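PDB 3G0I: epoxide hydrolase from Aspergillus niger, which probably catalyses the hydrolysis of epoxides to diols, as an enzyme of the alpha/beta hydrolase fold, and holds the amide 2-propylpentanamide in its active site here. Local coordinates for residues G114-F119 with E277-W282; D159-L164 with T311-T316; Q281-P286 with G371-L376. One frame throughout, in Å; residues are numbered along the deposited sequence.

In the fold
All three contacts touch the bound 2-propylpentanamide and so meet at one pocket. Contacts 1 and 3 are buried, lie about 8 Å apart between centres, and share Gln-281 and Trp-282 at the end of helix 268-281. Contact 1 sets this helix end on the loop after strand 107-112. Contact 3 ties the chain just beyond it to the loop of His-372. Both rest on aromatic packing with a single direct hydrogen bond across. Contact 2 is partly buried, about 25 Å from contact 3 between centres. It reaches the subunit interface, and in it a salt bridge and a carboxylate-to-amide bond join the packing of a leucine.

Contact 1: residues G114-F119 with E277-W282; sequences GWPGSF and EKYLQW. With VPR (2-propylpentanamide), chain C.
Tyr-279 OH donates to the carbonyl oxygen of Pro-116, with 2.7 Å between Tyr-279 OH and Pro-116 O. The hydroxyl sits well above the carbonyl plane, 49° out of it, so it does not lie on a lone pair. A water that is hydrogen-bonded to Ser-118 OG also donates weakly to Tyr-279 OH.

The Tyr-279 and Pro-116 side chains run antiparallel alongside each other. Tyr-279 CE1 comes within 3.7 Å of Pro-116 CG. Trp-282 meets the next ring atom, its CZ3 lying 3.7 Å from Pro-116 CD. Chi1 of Trp-282 is -68°, which puts CG anti to the carbonyl carbon and sends the indole toward the loop. Its rim meets Trp-115 O nearly in the ring plane, and CH2 stands 4.3 Å from Trp-115 CZ3. Lys-278 CB covers the centre of one indole face of Trp-282. The same lysine turns its NZ away to a salt bridge with Glu-277 OE2, and Glu-277 also pairs with Arg-256 of the second subunit.

Pro-116 follows a cis peptide bond, and its CB packs over the centre of the Trp-115 ring. Trp-115 O accepts from the amide N of 2-propylpentanamide at 3.0 Å, with a bent N-H...O angle of 136°. Trp-282 CH2 lies 3.8 Å from C1 of this ligand.

The cis-proline sequence GWP belongs to the HGXP motif of epoxide hydrolases, which lines the oxyanion hole. Trp-115 N is hydrogen-bonded to Asp-190 OD2, the predicted nucleophile, in keeping with that role. By gripping Pro-116 O and packing against Pro-116 CG and CD, the helix end probably helps to fix the loop that presents both polar backbone atoms of Trp-115 to the active site.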
# COMPACT_ATOMS: atom_id res chain seq x y z
N GLY A 114 -19.68 -1.82 3.04
CA GLY A 114 -18.34 -2.39 2.84
C GLY A 114 -17.23 -1.50 3.38
O GLY A 114 -17.43 -0.79 4.36
N TRP A 115 -16.06 -1.56 2.74
CA TRP A 115 -14.87 -0.80 3.14
C TRP A 115 -14.62 0.28 2.09
O TRP A 115 -14.66 -0.00 0.91
CB TRP A 115 -13.64 -1.73 3.21
CG TRP A 115 -12.39 -1.05 3.78
CD1 TRP A 115 -11.93 -1.14 5.06
CD2 TRP A 115 -11.49 -0.17 3.09
NE1 TRP A 115 -10.79 -0.37 5.21
CE2 TRP A 115 -10.51 0.24 4.02
CE3 TRP A 115 -11.42 0.33 1.77
CZ2 TRP A 115 -9.47 1.11 3.68
CZ3 TRP A 115 -10.38 1.19 1.43
CH2 TRP A 115 -9.42 1.58 2.38
N PRO A 116 -14.34 1.53 2.52
CA PRO A 116 -14.14 1.99 3.90
C PRO A 116 -15.42 2.56 4.52
O PRO A 116 -15.37 3.56 5.23
CB PRO A 116 -13.09 3.08 3.73
CG PRO A 116 -13.50 3.73 2.43
CD PRO A 116 -14.11 2.63 1.57
N GLY A 117 -16.55 1.91 4.26
CA GLY A 117 -17.84 2.39 4.76
C GLY A 117 -18.23 1.74 6.07
O GLY A 117 -17.38 1.20 6.80
N SER A 118 -19.52 1.79 6.38
CA SER A 118 -20.05 1.31 7.65
C SER A 118 -21.56 1.44 7.62
O SER A 118 -22.12 1.93 6.65
CB SER A 118 -19.48 2.12 8.81
OG SER A 118 -20.01 3.43 8.79
N PHE A 119 -22.20 1.02 8.71
CA PHE A 119 -23.66 1.12 8.85
C PHE A 119 -24.20 2.54 8.64
O PHE A 119 -25.35 2.70 8.23
CB PHE A 119 -24.10 0.61 10.23
CG PHE A 119 -23.74 1.52 11.37
CD1 PHE A 119 -24.69 2.41 11.90
CD2 PHE A 119 -22.45 1.50 11.93
CE1 PHE A 119 -24.36 3.26 12.97
CE2 PHE A 119 -22.11 2.35 13.00
CZ PHE A 119 -23.08 3.23 13.52
N GLU A 277 -8.33 9.21 0.52
CA GLU A 277 -8.10 9.11 -0.92
C GLU A 277 -9.30 8.51 -1.65
O GLU A 277 -9.69 8.98 -2.73
CB GLU A 277 -6.85 8.30 -1.23
CG GLU A 277 -6.48 8.36 -2.72
CD GLU A 277 -5.63 7.19 -3.18
OE1 GLU A 277 -4.46 7.09 -2.75
OE2 GLU A 277 -6.13 6.37 -3.98
N LYS A 278 -9.90 7.49 -1.06
CA LYS A 278 -11.01 6.78 -1.68
C LYS A 278 -12.34 7.55 -1.59
O LYS A 278 -13.14 7.52 -2.53
CB LYS A 278 -11.13 5.36 -1.10
CG LYS A 278 -9.78 4.62 -1.04
CD LYS A 278 -9.05 4.68 -2.39
CE LYS A 278 -7.92 3.67 -2.46
NZ LYS A 278 -7.08 3.90 -3.70
N TYR A 279 -12.58 8.23 -0.47
CA TYR A 279 -13.76 9.09 -0.36
C TYR A 279 -13.70 10.27 -1.34
O TYR A 279 -14.73 10.83 -1.72
CB TYR A 279 -13.98 9.58 1.08
CG TYR A 279 -14.68 8.58 1.99
CD1 TYR A 279 -13.98 7.93 3.00
CD2 TYR A 279 -16.05 8.32 1.86
CE1 TYR A 279 -14.62 7.01 3.86
CE2 TYR A 279 -16.70 7.40 2.71
CZ TYR A 279 -15.98 6.76 3.71
OH TYR A 279 -16.61 5.86 4.54
N LEU A 280 -12.49 10.62 -1.77
CA LEU A 280 -12.28 11.63 -2.83
C LEU A 280 -12.44 11.09 -4.26
O LEU A 280 -13.08 11.73 -5.11
CB LEU A 280 -10.89 12.27 -2.67
CG LEU A 280 -10.65 13.15 -1.44
CD1 LEU A 280 -9.18 13.57 -1.38
CD2 LEU A 280 -11.57 14.38 -1.46
N GLN A 281 -11.85 9.93 -4.52
CA GLN A 281 -11.79 9.38 -5.89
C GLN A 281 -13.00 8.52 -6.27
O GLN A 281 -13.29 8.37 -7.45
CB GLN A 281 -10.51 8.55 -6.11
CG GLN A 281 -9.21 9.31 -5.89
CD GLN A 281 -7.95 8.52 -6.30
OE1 GLN A 281 -7.97 7.28 -6.42
NE2 GLN A 281 -6.86 9.25 -6.53
N TRP A 282 -13.70 7.98 -5.28
CA TRP A 282 -14.76 6.99 -5.57
C TRP A 282 -16.17 7.54 -5.72
O TRP A 282 -17.09 6.81 -6.10
CB TRP A 282 -14.76 5.88 -4.52
CG TRP A 282 -13.55 4.99 -4.55
CD1 TRP A 282 -12.48 5.06 -5.42
CD2 TRP A 282 -13.31 3.86 -3.71
NE1 TRP A 282 -11.59 4.04 -5.14
CE2 TRP A 282 -12.08 3.29 -4.10
CE3 TRP A 282 -14.02 3.28 -2.64
CZ2 TRP A 282 -11.53 2.17 -3.46
CZ3 TRP A 282 -13.48 2.16 -2.02
CH2 TRP A 282 -12.25 1.62 -2.43
C5 VPR C . -14.73 -5.74 -2.33
C4 VPR C . -13.59 -4.94 -2.89
C3 VPR C . -14.22 -3.78 -3.64
C2 VPR C . -13.35 -2.52 -3.64
C3A VPR C . -13.99 -1.39 -4.44
C4A VPR C . -14.36 -1.83 -5.86
C5A VPR C . -15.78 -1.41 -6.13
C1 VPR C . -13.05 -2.06 -2.24
N VPR C . -13.97 -1.66 -1.48
O VPR C . -11.80 -2.07 -1.83
O HOH W 1 -18.82 4.86 7.04

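Contact 2: residues D159-L164 with T311-T316; sequences DKDFGL and TYRETT. With VPR (2-propylpentanamide), chain C.
Leu-164 lays its two methyl groups across Thr-311 and Thr-315. Leu-164 CD1 is 3.8 Å from Thr-315 CG2, and Leu-164 CD2 is 4.0 Å from Thr-311 CG2. The leucine crosses both threonine side chains at about a right angle.

Glu-314 runs alongside Leu-164 in the opposite sense, its chain extended beyond CG. Its OE1 accepts from Leu-164 N at 2.7 Å, with an N-H...O angle of 168°. The amide comes from the syn side, tilted out of the carboxylate plane. This N-H belongs to the first turn of helix 164-177, so the carboxylate would be favoured by the helix dipole. Gly-163, at the N-cap, lets OE1 of Glu-314 approach its CA closely.

Asp-161 and Arg-313 form a salt bridge nearer the surface. NH2 of Arg-313 is 2.7 Å from Asp-161 OD1 and points almost straight at it, within the guanidinium plane. NE adds a weak bond to the same oxygen. The carboxylate and guanidinium are nearly coplanar, 23° apart. Chi1 of Arg-313 is 54°, with CG between the backbone N and carbonyl carbon, and the chain then extends to the aspartate. NH1 has another partner, Glu-44 of the second subunit.

Tyr-312, a predicted proton donor, instead donates a very short hydrogen bond from its OH to the ligand oxygen, while Thr-315 CB packs on ligand C5. The contact thus joins short helix 312-315 to the start of helix 164-177, after strand 140-145. Leu-164 and Thr-311 also rest on Ile-191 of helix 191-202, and Tyr-312 packs against helix 248-255.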
# COMPACT_ATOMS: atom_id res chain seq x y z
N ASP A 159 -8.03 -16.60 16.32
CA ASP A 159 -7.43 -17.93 16.37
C ASP A 159 -7.77 -18.79 15.15
O ASP A 159 -7.45 -19.98 15.10
CB ASP A 159 -7.85 -18.65 17.67
CG ASP A 159 -9.37 -18.74 17.85
OD1 ASP A 159 -10.13 -18.07 17.12
OD2 ASP A 159 -9.80 -19.50 18.74
N LYS A 160 -8.43 -18.16 14.17
CA LYS A 160 -8.81 -18.82 12.93
C LYS A 160 -9.10 -17.78 11.85
O LYS A 160 -9.44 -16.64 12.15
CB LYS A 160 -10.03 -19.73 13.13
CG LYS A 160 -11.31 -19.01 13.57
CD LYS A 160 -12.52 -19.93 13.42
CE LYS A 160 -13.80 -19.20 13.77
NZ LYS A 160 -15.02 -19.88 13.19
N ASP A 161 -8.96 -18.21 10.59
CA ASP A 161 -9.26 -17.37 9.44
C ASP A 161 -10.77 -17.07 9.38
O ASP A 161 -11.57 -17.74 10.03
CB ASP A 161 -8.76 -18.05 8.16
CG ASP A 161 -8.60 -17.08 6.98
OD1 ASP A 161 -8.49 -15.85 7.19
OD2 ASP A 161 -8.59 -17.55 5.83
N PHE A 162 -11.14 -16.05 8.60
CA PHE A 162 -12.53 -15.60 8.49
C PHE A 162 -12.66 -15.00 7.09
O PHE A 162 -11.80 -14.25 6.65
CB PHE A 162 -12.83 -14.56 9.59
CG PHE A 162 -14.29 -14.45 9.99
CD1 PHE A 162 -14.85 -15.35 10.90
CD2 PHE A 162 -15.08 -13.43 9.49
CE1 PHE A 162 -16.18 -15.25 11.30
CE2 PHE A 162 -16.42 -13.30 9.88
CZ PHE A 162 -16.97 -14.22 10.79
N GLY A 163 -13.72 -15.38 6.38
CA GLY A 163 -13.91 -14.89 5.01
C GLY A 163 -15.32 -14.44 4.68
O GLY A 163 -16.13 -14.21 5.58
N LEU A 164 -15.60 -14.34 3.39
CA LEU A 164 -16.90 -13.87 2.88
C LEU A 164 -18.06 -14.78 3.31
O LEU A 164 -19.11 -14.28 3.72
CB LEU A 164 -16.85 -13.71 1.36
CG LEU A 164 -15.99 -12.57 0.80
CD1 LEU A 164 -15.79 -12.74 -0.68
CD2 LEU A 164 -16.62 -11.20 1.10
N THR A 311 -11.38 -9.76 4.52
CA THR A 311 -12.05 -10.25 3.30
C THR A 311 -11.28 -9.95 2.01
O THR A 311 -11.60 -10.50 0.95
CB THR A 311 -13.46 -9.65 3.14
OG1 THR A 311 -13.39 -8.22 3.16
CG2 THR A 311 -14.40 -10.15 4.26
N TYR A 312 -10.29 -9.06 2.09
CA TYR A 312 -9.52 -8.66 0.89
C TYR A 312 -8.72 -9.81 0.27
O TYR A 312 -8.52 -9.87 -0.94
CB TYR A 312 -8.63 -7.43 1.18
CG TYR A 312 -9.42 -6.14 1.02
CD1 TYR A 312 -10.07 -5.56 2.11
CD2 TYR A 312 -9.54 -5.52 -0.23
CE1 TYR A 312 -10.83 -4.37 1.96
CE2 TYR A 312 -10.28 -4.33 -0.38
CZ TYR A 312 -10.92 -3.78 0.72
OH TYR A 312 -11.66 -2.63 0.57
N ARG A 313 -8.28 -10.74 1.10
CA ARG A 313 -7.60 -11.91 0.55
C ARG A 313 -8.56 -12.86 -0.17
O ARG A 313 -8.10 -13.74 -0.92
CB ARG A 313 -6.70 -12.60 1.57
CG ARG A 313 -7.33 -12.98 2.86
CD ARG A 313 -6.27 -13.18 3.93
NE ARG A 313 -6.91 -13.59 5.18
CZ ARG A 313 -7.09 -12.80 6.24
NH1 ARG A 313 -6.65 -11.55 6.23
NH2 ARG A 313 -7.70 -13.29 7.31
N GLU A 314 -9.87 -12.66 -0.01
CA GLU A 314 -10.87 -13.35 -0.84
C GLU A 314 -11.44 -12.49 -1.98
O GLU A 314 -11.69 -13.01 -3.07
CB GLU A 314 -12.01 -13.94 0.00
CG GLU A 314 -11.53 -15.05 0.95
CD GLU A 314 -12.66 -15.87 1.56
OE1 GLU A 314 -13.80 -15.37 1.64
OE2 GLU A 314 -12.39 -17.02 1.99
N THR A 315 -11.65 -11.20 -1.75
CA THR A 315 -12.24 -10.33 -2.78
C THR A 315 -11.21 -9.92 -3.84
O THR A 315 -11.54 -9.73 -5.01
CB THR A 315 -12.88 -9.06 -2.20
OG1 THR A 315 -11.90 -8.31 -1.47
CG2 THR A 315 -14.06 -9.41 -1.28
N THR A 316 -9.96 -9.78 -3.40
CA THR A 316 -8.86 -9.37 -4.28
C THR A 316 -7.70 -10.33 -4.07
O THR A 316 -6.69 -9.96 -3.47
CB THR A 316 -8.41 -7.89 -4.04
OG1 THR A 316 -8.06 -7.73 -2.66
CG2 THR A 316 -9.52 -6.90 -4.37
C5 VPR C . -14.73 -5.74 -2.33
C4 VPR C . -13.59 -4.94 -2.89
C3 VPR C . -14.22 -3.78 -3.64
C2 VPR C . -13.35 -2.52 -3.64
C3A VPR C . -13.99 -1.39 -4.44
C4A VPR C . -14.36 -1.83 -5.86
C5A VPR C . -15.78 -1.41 -6.13
C1 VPR C . -13.05 -2.06 -2.24
N VPR C . -13.97 -1.66 -1.48
O VPR C . -11.80 -2.07 -1.83
O HOH W 2 -5.76 -16.77 5.32

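Contact 3: residues Q281-P286 with G371-L376; sequences QWVDKP and GHFAAL. With VPR (2-propylpentanamide), chain C.
His-372 CB lies against Trp-282, 3.2 Å from Trp-282 O and 3.9 Å from Trp-282 CB. Chi1 of 167° sets CG anti to the backbone N, and the imidazole then lies alongside the indole with the same heading. CG faces Trp-282 CE3, but His-372 CD2 is nearer, 3.7 Å from Trp-282 CE3, and NE2 lies near CE3 and CZ3. The pair is edge-to-face, the indole edge toward the imidazole face, with planes at 64°. Toward the ligand, ND1 and CE1 meet C5A of 2-propylpentanamide, obliquely and on the same side of the ring as the indole. ND1 is hydrogen-bonded to Asp-346.

The backbone fastens the pair. His-372 N donates to Trp-282 O at 2.8 Å, nearly straight. Phe-373 adds apolar packing: its CD1 touches Val-283 CG1 at 3.7 Å, and its CE1 touches Trp-282 CB. One Phe-373 face is covered by His-372 CD2. Asp-284 turns away to Gly-370 N and Lys-345.

His-372, a predicted active-site residue, stands beside the predicted nucleophile Asp-190 and is held by Asp-346. Together they are consistent with the nucleophile-histidine-acid triad of alpha/beta hydrolases, Asp-346 probably being the acid.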
# COMPACT_ATOMS: atom_id res chain seq x y z
N GLN A 281 -11.85 9.93 -4.52
CA GLN A 281 -11.79 9.38 -5.89
C GLN A 281 -13.00 8.52 -6.27
O GLN A 281 -13.29 8.37 -7.45
CB GLN A 281 -10.51 8.55 -6.11
CG GLN A 281 -9.21 9.31 -5.89
CD GLN A 281 -7.95 8.52 -6.30
OE1 GLN A 281 -7.97 7.28 -6.42
NE2 GLN A 281 -6.86 9.25 -6.53
N TRP A 282 -13.70 7.98 -5.28
CA TRP A 282 -14.76 6.99 -5.57
C TRP A 282 -16.17 7.54 -5.72
O TRP A 282 -17.09 6.81 -6.10
CB TRP A 282 -14.76 5.88 -4.52
CG TRP A 282 -13.55 4.99 -4.55
CD1 TRP A 282 -12.48 5.06 -5.42
CD2 TRP A 282 -13.31 3.86 -3.71
NE1 TRP A 282 -11.59 4.04 -5.14
CE2 TRP A 282 -12.08 3.29 -4.10
CE3 TRP A 282 -14.02 3.28 -2.64
CZ2 TRP A 282 -11.53 2.17 -3.46
CZ3 TRP A 282 -13.48 2.16 -2.02
CH2 TRP A 282 -12.25 1.62 -2.43
N VAL A 283 -16.35 8.82 -5.43
CA VAL A 283 -17.66 9.47 -5.54
C VAL A 283 -17.85 10.17 -6.89
O VAL A 283 -16.89 10.36 -7.64
CB VAL A 283 -17.86 10.52 -4.42
CG1 VAL A 283 -17.90 9.86 -3.04
CG2 VAL A 283 -16.78 11.60 -4.50
N ASP A 284 -19.10 10.54 -7.19
CA ASP A 284 -19.40 11.42 -8.32
C ASP A 284 -19.20 12.88 -7.90
O ASP A 284 -18.20 13.51 -8.28
CB ASP A 284 -20.81 11.16 -8.84
CG ASP A 284 -21.16 12.01 -10.07
OD1 ASP A 284 -22.27 11.81 -10.60
OD2 ASP A 284 -20.34 12.86 -10.51
N LYS A 285 -20.11 13.41 -7.09
CA LYS A 285 -19.92 14.76 -6.54
C LYS A 285 -19.14 14.67 -5.23
O LYS A 285 -19.37 13.74 -4.44
CB LYS A 285 -21.25 15.46 -6.30
CG LYS A 285 -22.27 15.34 -7.43
CD LYS A 285 -21.86 16.08 -8.70
CE LYS A 285 -22.61 15.55 -9.94
NZ LYS A 285 -24.03 15.08 -9.66
N PRO A 286 -18.23 15.64 -4.98
CA PRO A 286 -17.42 15.63 -3.77
C PRO A 286 -18.28 15.61 -2.51
O PRO A 286 -19.31 16.30 -2.44
CB PRO A 286 -16.65 16.95 -3.85
CG PRO A 286 -16.56 17.23 -5.32
CD PRO A 286 -17.89 16.78 -5.85
N GLY A 371 -21.70 7.93 -7.75
CA GLY A 371 -20.52 7.07 -7.75
C GLY A 371 -20.67 5.85 -6.85
O GLY A 371 -21.76 5.28 -6.74
N HIS A 372 -19.58 5.49 -6.19
CA HIS A 372 -19.47 4.21 -5.48
C HIS A 372 -20.33 4.14 -4.21
O HIS A 372 -20.92 3.09 -3.90
CB HIS A 372 -18.00 3.90 -5.20
CG HIS A 372 -17.80 2.80 -4.21
ND1 HIS A 372 -17.75 1.47 -4.58
CD2 HIS A 372 -17.66 2.82 -2.86
CE1 HIS A 372 -17.58 0.72 -3.51
NE2 HIS A 372 -17.52 1.52 -2.45
N PHE A 373 -20.40 5.25 -3.48
CA PHE A 373 -21.12 5.27 -2.22
C PHE A 373 -22.57 5.61 -2.47
O PHE A 373 -23.05 6.66 -2.05
CB PHE A 373 -20.48 6.26 -1.24
CG PHE A 373 -19.08 5.90 -0.83
CD1 PHE A 373 -17.98 6.47 -1.48
CD2 PHE A 373 -18.85 5.00 0.22
CE1 PHE A 373 -16.68 6.15 -1.11
CE2 PHE A 373 -17.55 4.66 0.59
CZ PHE A 373 -16.46 5.24 -0.06
N ALA A 374 -23.28 4.70 -3.14
CA ALA A 374 -24.64 4.98 -3.65
C ALA A 374 -25.57 5.49 -2.56
O ALA A 374 -26.25 6.50 -2.75
CB ALA A 374 -25.23 3.75 -4.34
N ALA A 375 -25.59 4.79 -1.42
CA ALA A 375 -26.48 5.15 -0.31
C ALA A 375 -26.19 6.56 0.24
O ALA A 375 -27.12 7.26 0.62
CB ALA A 375 -26.43 4.09 0.80
N LEU A 376 -24.93 6.96 0.26
CA LEU A 376 -24.54 8.32 0.71
C LEU A 376 -24.76 9.40 -0.35
O LEU A 376 -25.12 10.52 -0.01
CB LEU A 376 -23.06 8.36 1.09
CG LEU A 376 -22.60 7.84 2.43
CD1 LEU A 376 -21.07 7.96 2.49
CD2 LEU A 376 -23.28 8.61 3.57
C5 VPR C . -14.73 -5.74 -2.33
C4 VPR C . -13.59 -4.94 -2.89
C3 VPR C . -14.22 -3.78 -3.64
C2 VPR C . -13.35 -2.52 -3.64
C3A VPR C . -13.99 -1.39 -4.44
C4A VPR C . -14.36 -1.83 -5.86
C5A VPR C . -15.78 -1.41 -6.13
C1 VPR C . -13.05 -2.06 -2.24
N VPR C . -13.97 -1.66 -1.48
O VPR C . -11.80 -2.07 -1.83